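Chitinase A (Cycas revoluta, PDB 4MNK) probably hydrolyses chitin, as a plant class V member of glycosyl hydrolase family 18, and holds N-acetylglucosamine sugars in the crystal. Local coordinates at residues A[37-40]-A[41-44]; A[122-125]-A[126-129]; A[228-231]-A[232-235]. One frame throughout, in Å; residues are numbered along the deposited sequence. Where two conformers were deposited one is given.

In the fold
All three are local contacts in the segments joining strands and helices of the family 18 TIM barrel. Contacts 1 and 2 follow strands 30-36 and 114-119, at the strand ends from which Phe-35, Asp-118 and Glu-120 reach the bound glycan. Contact 3 runs from the end of helix 217-227 into the start of strand 234-247, which carries Phe-241 and Arg-243 of that pocket. None is part of it: the side chains of Leu-38 and Leu-234 are about 11 and 14 Å from a sugar. In contact 2 the side chain of Glu-123 is about 4 Å from a bound B3P and that of Met-128 about 4 Å from an acetate, probably crystallisation liquor. Contact centres are 20 to 31 Å apart.

Contact 1 (A[37-40]-A[41-44]); sequences ELNA and PTFE
Phe-43 lays one face of its ring under the backbone of Ala-40, whose CA stands 4.0 Å from the ring centroid and only 11° off the ring normal, a CH-pi contact right over the centre. The methyl of Ala-40 leans over the far end of the ring, CB to CZ of Phe-43 being 3.7 Å. Leu-38 meets the same ring at an oblique angle, through its CB and CD2 against the CD2–CE2 side of Phe-43. Between these residues the chain makes a tight turn through the cis peptide bond before Pro-41, a type VIa turn, in the loop that follows barrel strand 30-36. Asn-39 works on the polar side. With its CG anti to the backbone N (chi1 -172°), the amide swings toward Glu-44, and ND2 donates to Glu-44 O at 3.0 Å; the bond is nearly straight at 166°, and the acceptor lies in the amide plane. The backbone carbonyl of Asn-39 points into the turn and takes the N-H of Phe-43, N to O 2.8 Å, from above the carbonyl plane. A water donates to that same oxygen of Asn-39 at 2.9 Å, and accepts from Thr-42 N at 3.1 Å. Outside the turn, Phe-43 packs on Leu-89 and Ala-95 and Leu-38 on Phe-86, while Arg-98 binds the carbonyls of Pro-41 and Thr-42. The chemistry is thus divided: apolar groups face the neighbouring helices, while the Asn-39 carbonyl, with two donors on it, and the Asn-39 amide tie the turn together from its polar side.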
ATOM      1  N   GLU A  37      -9.564  -0.538 -12.896  0.50  8.04           N
ATOM      2  CA  GLU A  37      -8.636  -0.762 -14.004  0.50  8.39           C
ATOM      3  C   GLU A  37      -8.584   0.442 -14.944  0.50  8.25           C
ATOM      4  O   GLU A  37      -9.547   1.207 -15.043  0.50  8.09           O
ATOM      5  CB  GLU A  37      -9.008  -2.037 -14.769  0.50  8.84           C
ATOM      6  CG  GLU A  37     -10.325  -1.958 -15.514  0.50  9.79           C
ATOM      7  CD  GLU A  37     -10.725  -3.280 -16.142  0.50 10.80           C
ATOM      8  OE1 GLU A  37     -11.311  -3.261 -17.242  0.50 11.34           O
ATOM      9  OE2 GLU A  37     -10.449  -4.339 -15.537  0.50 11.27           O
ATOM     10  N   LEU A  38      -7.450   0.604 -15.623  1.00  8.20           N
ATOM     11  CA  LEU A  38      -7.238   1.732 -16.532  1.00  8.44           C
ATOM     12  C   LEU A  38      -8.056   1.622 -17.812  1.00  8.50           C
ATOM     13  O   LEU A  38      -8.455   2.637 -18.380  1.00  8.44           O
ATOM     14  CB  LEU A  38      -5.749   1.892 -16.855  1.00  8.76           C
ATOM     15  CG  LEU A  38      -4.911   2.648 -15.816  1.00  9.92           C
ATOM     16  CD1 LEU A  38      -4.664   1.822 -14.557  1.00 11.71           C
ATOM     17  CD2 LEU A  38      -3.590   3.102 -16.414  1.00 11.06           C
ATOM     18  N   ASN A  39      -8.307   0.388 -18.253  1.00  8.65           N
ATOM     19  CA  ASN A  39      -9.140   0.123 -19.430  1.00  9.29           C
ATOM     20  C   ASN A  39      -8.608   0.795 -20.704  1.00  9.73           C
ATOM     21  O   ASN A  39      -9.312   1.565 -21.366  1.00  9.59           O
ATOM     22  CB  ASN A  39     -10.606   0.507 -19.147  1.00  9.21           C
ATOM     23  CG  ASN A  39     -11.562   0.092 -20.258  1.00  9.27           C
ATOM     24  OD1 ASN A  39     -11.311  -0.864 -20.996  1.00  9.70           O
ATOM     25  ND2 ASN A  39     -12.670   0.813 -20.376  1.00 10.02           N
ATOM     26  N   ALA A  40      -7.348   0.506 -21.028  1.00 10.48           N
ATOM     27  CA  ALA A  40      -6.771   0.875 -22.320  1.00 11.16           C
ATOM     28  C   ALA A  40      -7.563   0.182 -23.435  1.00 11.68           C
ATOM     29  O   ALA A  40      -8.063  -0.926 -23.225  1.00 11.85           O
ATOM     30  CB  ALA A  40      -5.309   0.464 -22.375  1.00 11.40           C
ATOM     31  N   PRO A  41      -7.678   0.815 -24.624  1.00 11.99           N
ATOM     32  CA  PRO A  41      -7.093   2.088 -25.054  1.00 12.03           C
ATOM     33  C   PRO A  41      -7.950   3.339 -24.815  1.00 11.92           C
ATOM     34  O   PRO A  41      -7.454   4.454 -24.988  1.00 11.89           O
ATOM     35  CB  PRO A  41      -6.900   1.874 -26.557  1.00 12.22           C
ATOM     36  CG  PRO A  41      -8.043   1.001 -26.940  1.00 12.44           C
ATOM     37  CD  PRO A  41      -8.341   0.124 -25.748  1.00 12.24           C
ATOM     38  N   THR A  42      -9.215   3.169 -24.431  1.00 11.62           N
ATOM     39  CA  THR A  42     -10.094   4.324 -24.216  1.00 11.66           C
ATOM     40  C   THR A  42      -9.754   5.055 -22.921  1.00 11.27           C
ATOM     41  O   THR A  42      -9.990   6.260 -22.801  1.00 11.50           O
ATOM     42  CB  THR A  42     -11.594   3.948 -24.184  1.00 11.73           C
ATOM     43  OG1 THR A  42     -11.868   3.127 -23.041  1.00 11.66           O
ATOM     44  CG2 THR A  42     -12.017   3.225 -25.462  1.00 12.41           C
ATOM     45  N   PHE A  43      -9.203   4.315 -21.958  1.00 10.78           N
ATOM     46  CA  PHE A  43      -8.907   4.837 -20.618  1.00 10.34           C
ATOM     47  C   PHE A  43     -10.136   5.429 -19.935  1.00 10.29           C
ATOM     48  O   PHE A  43     -10.049   6.396 -19.173  1.00 10.49           O
ATOM     49  CB  PHE A  43      -7.709   5.799 -20.634  1.00 10.42           C
ATOM     50  CG  PHE A  43      -6.421   5.128 -20.995  1.00 10.30           C
ATOM     51  CD1 PHE A  43      -5.874   5.271 -22.267  1.00 10.86           C
ATOM     52  CD2 PHE A  43      -5.768   4.317 -20.070  1.00 10.71           C
ATOM     53  CE1 PHE A  43      -4.686   4.631 -22.605  1.00 11.18           C
ATOM     54  CE2 PHE A  43      -4.583   3.675 -20.396  1.00 11.29           C
ATOM     55  CZ  PHE A  43      -4.039   3.833 -21.667  1.00 11.66           C
ATOM     56  N   GLU A  44     -11.283   4.825 -20.232  1.00 10.22           N
ATOM     57  CA  GLU A  44     -12.498   5.051 -19.470  1.00 10.51           C
ATOM     58  C   GLU A  44     -12.401   4.135 -18.257  1.00  9.82           C
ATOM     59  O   GLU A  44     -12.754   2.952 -18.311  1.00  9.60           O
ATOM     60  CB  GLU A  44     -13.746   4.759 -20.311  1.00 11.16           C
ATOM     61  CG  GLU A  44     -13.818   5.518 -21.643  1.00 14.15           C
ATOM     62  CD  GLU A  44     -14.036   7.016 -21.493  1.00 16.61           C
ATOM     63  OE1 GLU A  44     -14.605   7.450 -20.468  1.00 17.60           O
ATOM     64  OE2 GLU A  44     -13.648   7.761 -22.418  1.00 18.41           O
TER
HETATM   65  O   HOH W   1     -10.876   0.673 -23.665  1.00 11.21           O

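Contact 2 (A[122-125]-A[126-129]); sequences PEPQ and LEME
Met-128 reaches Pro-122 through three torsions: chi1 of -176° sets CG opposite the backbone N, and bends at chi2 and chi3 then fold SD and CE back along the proline ring. Met-128 sits in the first turn of helix 125-149 of the TIM barrel, Pro-122 in the loop that leads in from strand 114-119; Pro-124, following a cis peptide bond, is at the N-cap. Side by side and pointing the same way, Met-128 and Pro-122 touch through CE of the methionine and CG of the proline at 3.7 Å. CB of Met-128 also lies 3.4 Å from Pro-122 O. Met-128 also touches Thr-173 and Pro-176, so an alanine here would probably open a gap beside Pro-122, Thr-173 and Pro-176, with the contact to Pro-122 CG lost. The first helical turn closes when Met-128 N donates to Pro-124 O at 3.2 Å, in the carbonyl plane; Glu-127 N adds a weak bond to the same oxygen. Glu-127 turns its CG to within 3.6 Å of Glu-123 O and lies alongside the Pro-124 ring. Gln-125 and Glu-129, one turn apart, cross at about a right angle. The backbone bond between them, Glu-129 N to Gln-125 O at 2.9 Å, is the regular helical one. OE1 of Gln-125 is held by Thr-173 OG1, its main polar partner, while NE2 of Gln-125 makes a weak bond to Glu-129 OE2 at 3.4 Å, the amide and carboxylate planes turned 67° apart.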
ATOM      1  N   PRO A 122       6.602   5.519 -11.754  1.00  9.39           N
ATOM      2  CA  PRO A 122       6.809   6.595 -12.729  1.00  9.51           C
ATOM      3  C   PRO A 122       8.296   6.868 -12.977  1.00  9.77           C
ATOM      4  O   PRO A 122       8.829   7.908 -12.576  1.00  9.89           O
ATOM      5  CB  PRO A 122       6.116   7.796 -12.080  1.00  9.42           C
ATOM      6  CG  PRO A 122       6.166   7.511 -10.616  1.00  9.17           C
ATOM      7  CD  PRO A 122       6.029   6.025 -10.491  1.00  9.46           C
ATOM      8  N   GLU A 123       8.947   5.915 -13.638  1.00 10.14           N
ATOM      9  CA  GLU A 123      10.355   6.010 -13.999  1.00 10.80           C
ATOM     10  C   GLU A 123      10.539   5.337 -15.362  1.00 10.88           C
ATOM     11  O   GLU A 123       9.786   4.422 -15.696  1.00 10.90           O
ATOM     12  CB  GLU A 123      11.246   5.373 -12.917  1.00 11.17           C
ATOM     13  CG  GLU A 123      10.995   3.889 -12.626  1.00 13.11           C
ATOM     14  CD  GLU A 123      11.728   2.958 -13.580  1.00 15.03           C
ATOM     15  OE1 GLU A 123      12.708   3.397 -14.219  1.00 15.54           O
ATOM     16  OE2 GLU A 123      11.322   1.780 -13.686  1.00 16.71           O
ATOM     17  N   PRO A 124      11.533   5.781 -16.158  1.00 10.95           N
ATOM     18  CA  PRO A 124      12.536   6.825 -15.913  1.00 10.93           C
ATOM     19  C   PRO A 124      11.990   8.258 -16.030  1.00 10.63           C
ATOM     20  O   PRO A 124      10.779   8.468 -15.924  1.00 10.36           O
ATOM     21  CB  PRO A 124      13.597   6.541 -16.981  1.00 11.21           C
ATOM     22  CG  PRO A 124      12.850   5.906 -18.081  1.00 11.57           C
ATOM     23  CD  PRO A 124      11.777   5.082 -17.435  1.00 11.21           C
ATOM     24  N   GLN A 125      12.879   9.229 -16.240  1.00 10.56           N
ATOM     25  CA  GLN A 125      12.507  10.647 -16.190  1.00 10.59           C
ATOM     26  C   GLN A 125      11.298  11.011 -17.058  1.00 10.09           C
ATOM     27  O   GLN A 125      10.414  11.743 -16.608  1.00 10.03           O
ATOM     28  CB  GLN A 125      13.709  11.544 -16.521  1.00 11.05           C
ATOM     29  CG  GLN A 125      13.456  13.047 -16.374  1.00 13.01           C
ATOM     30  CD  GLN A 125      13.008  13.461 -14.976  1.00 15.20           C
ATOM     31  OE1 GLN A 125      13.478  12.928 -13.969  1.00 16.60           O
ATOM     32  NE2 GLN A 125      12.100  14.430 -14.913  1.00 16.36           N
ATOM     33  N   LEU A 126      11.256  10.502 -18.289  1.00  9.59           N
ATOM     34  CA  LEU A 126      10.122  10.753 -19.180  1.00  9.22           C
ATOM     35  C   LEU A 126       8.798  10.347 -18.537  1.00  8.89           C
ATOM     36  O   LEU A 126       7.806  11.075 -18.625  1.00  8.69           O
ATOM     37  CB  LEU A 126      10.297  10.034 -20.525  1.00  9.39           C
ATOM     38  CG  LEU A 126       9.105  10.115 -21.491  1.00  9.52           C
ATOM     39  CD1 LEU A 126       8.786  11.559 -21.879  1.00  9.54           C
ATOM     40  CD2 LEU A 126       9.345   9.266 -22.727  1.00  9.85           C
ATOM     41  N   GLU A 127       8.794   9.191 -17.884  1.00  8.59           N
ATOM     42  CA  GLU A 127       7.588   8.683 -17.245  1.00  8.55           C
ATOM     43  C   GLU A 127       7.158   9.520 -16.045  1.00  8.45           C
ATOM     44  O   GLU A 127       5.963   9.714 -15.829  1.00  8.31           O
ATOM     45  CB  GLU A 127       7.732   7.202 -16.890  1.00  8.57           C
ATOM     46  CG  GLU A 127       7.926   6.297 -18.109  1.00  9.36           C
ATOM     47  CD  GLU A 127       6.911   6.553 -19.222  1.00  9.84           C
ATOM     48  OE1 GLU A 127       5.736   6.857 -18.922  1.00  9.84           O
ATOM     49  OE2 GLU A 127       7.288   6.439 -20.405  1.00 10.98           O
ATOM     50  N   MET A 128       8.122  10.035 -15.283  1.00  8.59           N
ATOM     51  CA  MET A 128       7.803  10.966 -14.202  1.00  8.99           C
ATOM     52  C   MET A 128       7.215  12.265 -14.759  1.00  9.03           C
ATOM     53  O   MET A 128       6.205  12.754 -14.256  1.00  8.95           O
ATOM     54  CB  MET A 128       9.027  11.255 -13.328  1.00  9.10           C
ATOM     55  CG  MET A 128       8.738  12.160 -12.122  1.00  9.75           C
ATOM     56  SD  MET A 128       7.524  11.484 -10.963  1.00 10.79           S
ATOM     57  CE  MET A 128       8.533  10.298 -10.077  1.00 12.05           C
ATOM     58  N   GLU A 129       7.841  12.802 -15.806  1.00  9.24           N
ATOM     59  CA  GLU A 129       7.375  14.031 -16.450  1.00  9.67           C
ATOM     60  C   GLU A 129       5.932  13.914 -16.934  1.00  8.95           C
ATOM     61  O   GLU A 129       5.124  14.824 -16.739  1.00  8.86           O
ATOM     62  CB  GLU A 129       8.291  14.407 -17.617  1.00 10.43           C
ATOM     63  CG  GLU A 129       9.648  14.952 -17.195  1.00 13.10           C
ATOM     64  CD  GLU A 129      10.647  15.050 -18.340  1.00 16.01           C
ATOM     65  OE1 GLU A 129      10.310  14.679 -19.487  1.00 17.80           O
ATOM     66  OE2 GLU A 129      11.786  15.497 -18.085  1.00 18.01           O
TER

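Contact 3 (A[228-231]-A[232-235]); sequences GMPP and EKLV
Lys-233 closes a 3-10 turn on Pro-230 and rests its CB against Met-229, at the point where the barrel's helix 217-227 gives way to strand 234-247. The helix itself ends in a Schellman motif at Gly-228, whose positive phi leaves no room for a CB beside the carbonyl O of the preceding residue. From Lys-233, CB stands 3.3 Å from Pro-230 O and also meets Met-229 SD, the two side chains crossing at about a right angle. CG comes next, running obliquely past the proline ring with Pro-230 CB 3.9 Å away. A bend at chi2 (-79°) then turns the chain off the ring, and CD and CE run on extended, carrying NZ away from the turn. There the ammonium donates to the carbonyls of Ala-181 and Leu-184, at the C-terminal end of helix 177-183, where the carbonyls would probably favour a positive charge. Two backbone bonds build the turn, each entering from above its carbonyl plane: Lys-233 N to Pro-230 O at 2.9 Å, and Leu-234 N to Pro-231 O at 3.1 Å. Glu-232 folds its carboxylate back over the prolines, OE1 lying 3.4 Å from Pro-230 CB and OE2 3.5 Å from Pro-231 CD. On the buried side Leu-234, packed on Phe-224 and Val-187, sets its CD2 3.8 Å from Met-229 CG.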
ATOM      1  N   GLY A 228      11.800  17.560   1.512  1.00 12.95           N
ATOM      2  CA  GLY A 228      10.908  18.663   1.867  1.00 12.96           C
ATOM      3  C   GLY A 228       9.433  18.319   1.957  1.00 12.61           C
ATOM      4  O   GLY A 228       8.591  19.215   2.004  1.00 12.94           O
ATOM      5  N   MET A 229       9.107  17.027   1.985  1.00 12.57           N
ATOM      6  CA  MET A 229       7.717  16.610   2.140  1.00 12.33           C
ATOM      7  C   MET A 229       7.216  16.968   3.537  1.00 12.29           C
ATOM      8  O   MET A 229       7.854  16.593   4.525  1.00 12.53           O
ATOM      9  CB  MET A 229       7.557  15.105   1.901  1.00 12.30           C
ATOM     10  CG  MET A 229       6.105  14.643   1.911  1.00 12.05           C
ATOM     11  SD  MET A 229       5.215  15.175   0.437  1.00 11.72           S
ATOM     12  CE  MET A 229       5.669  13.872  -0.707  1.00 12.08           C
ATOM     13  N   PRO A 230       6.082  17.696   3.629  1.00 12.22           N
ATOM     14  CA  PRO A 230       5.482  17.914   4.943  1.00 11.94           C
ATOM     15  C   PRO A 230       5.200  16.548   5.571  1.00 11.62           C
ATOM     16  O   PRO A 230       4.629  15.681   4.897  1.00 11.52           O
ATOM     17  CB  PRO A 230       4.174  18.643   4.622  1.00 12.06           C
ATOM     18  CG  PRO A 230       4.404  19.278   3.296  1.00 12.44           C
ATOM     19  CD  PRO A 230       5.298  18.331   2.555  1.00 12.32           C
ATOM     20  N   PRO A 231       5.598  16.351   6.844  0.50 11.38           N
ATOM     21  CA  PRO A 231       5.501  15.031   7.475  0.50 11.26           C
ATOM     22  C   PRO A 231       4.080  14.469   7.487  0.50 11.19           C
ATOM     23  O   PRO A 231       3.899  13.259   7.329  0.50 10.94           O
ATOM     24  CB  PRO A 231       6.002  15.283   8.903  0.50 11.34           C
ATOM     25  CG  PRO A 231       5.850  16.751   9.114  0.50 11.15           C
ATOM     26  CD  PRO A 231       6.116  17.365   7.780  0.50 11.38           C
ATOM     27  N   GLU A 232       3.090  15.346   7.643  1.00 11.23           N
ATOM     28  CA  GLU A 232       1.680  14.941   7.664  1.00 11.53           C
ATOM     29  C   GLU A 232       1.169  14.371   6.325  1.00 11.04           C
ATOM     30  O   GLU A 232       0.109  13.745   6.282  1.00 11.11           O
ATOM     31  CB  GLU A 232       0.786  16.091   8.159  1.00 12.12           C
ATOM     32  CG  GLU A 232       0.543  17.220   7.156  1.00 13.91           C
ATOM     33  CD  GLU A 232       1.611  18.310   7.168  1.00 16.02           C
ATOM     34  OE1 GLU A 232       1.396  19.341   6.495  1.00 18.02           O
ATOM     35  OE2 GLU A 232       2.657  18.155   7.837  1.00 16.60           O
ATOM     36  N   LYS A 233       1.932  14.581   5.250  1.00 10.45           N
ATOM     37  CA  LYS A 233       1.602  14.055   3.920  1.00 10.24           C
ATOM     38  C   LYS A 233       2.087  12.616   3.709  1.00  9.45           C
ATOM     39  O   LYS A 233       1.796  12.010   2.676  1.00  9.48           O
ATOM     40  CB  LYS A 233       2.190  14.957   2.822  1.00 10.71           C
ATOM     41  CG  LYS A 233       1.640  16.379   2.781  1.00 12.04           C
ATOM     42  CD  LYS A 233       0.280  16.435   2.104  1.00 12.98           C
ATOM     43  CE  LYS A 233      -0.235  17.856   2.014  1.00 13.64           C
ATOM     44  NZ  LYS A 233      -1.547  17.921   1.320  1.00 14.17           N
ATOM     45  N   LEU A 234       2.832  12.080   4.672  1.00  8.72           N
ATOM     46  CA  LEU A 234       3.346  10.716   4.573  1.00  8.36           C
ATOM     47  C   LEU A 234       2.546   9.756   5.436  1.00  7.71           C
ATOM     48  O   LEU A 234       2.333  10.002   6.625  1.00  7.85           O
ATOM     49  CB  LEU A 234       4.825  10.650   4.969  1.00  8.38           C
ATOM     50  CG  LEU A 234       5.846  11.457   4.159  1.00  8.66           C
ATOM     51  CD1 LEU A 234       7.195  11.418   4.851  1.00  9.30           C
ATOM     52  CD2 LEU A 234       5.965  10.954   2.725  1.00  9.35           C
ATOM     53  N   VAL A 235       2.110   8.662   4.821  1.00  7.00           N
ATOM     54  CA  VAL A 235       1.409   7.599   5.525  1.00  6.61           C
ATOM     55  C   VAL A 235       2.248   6.327   5.398  1.00  6.36           C
ATOM     56  O   VAL A 235       2.519   5.853   4.295  1.00  6.36           O
ATOM     57  CB  VAL A 235      -0.032   7.427   4.984  1.00  6.43           C
ATOM     58  CG1 VAL A 235      -0.694   6.189   5.559  1.00  6.24           C
ATOM     59  CG2 VAL A 235      -0.859   8.655   5.320  1.00  7.10           C
TER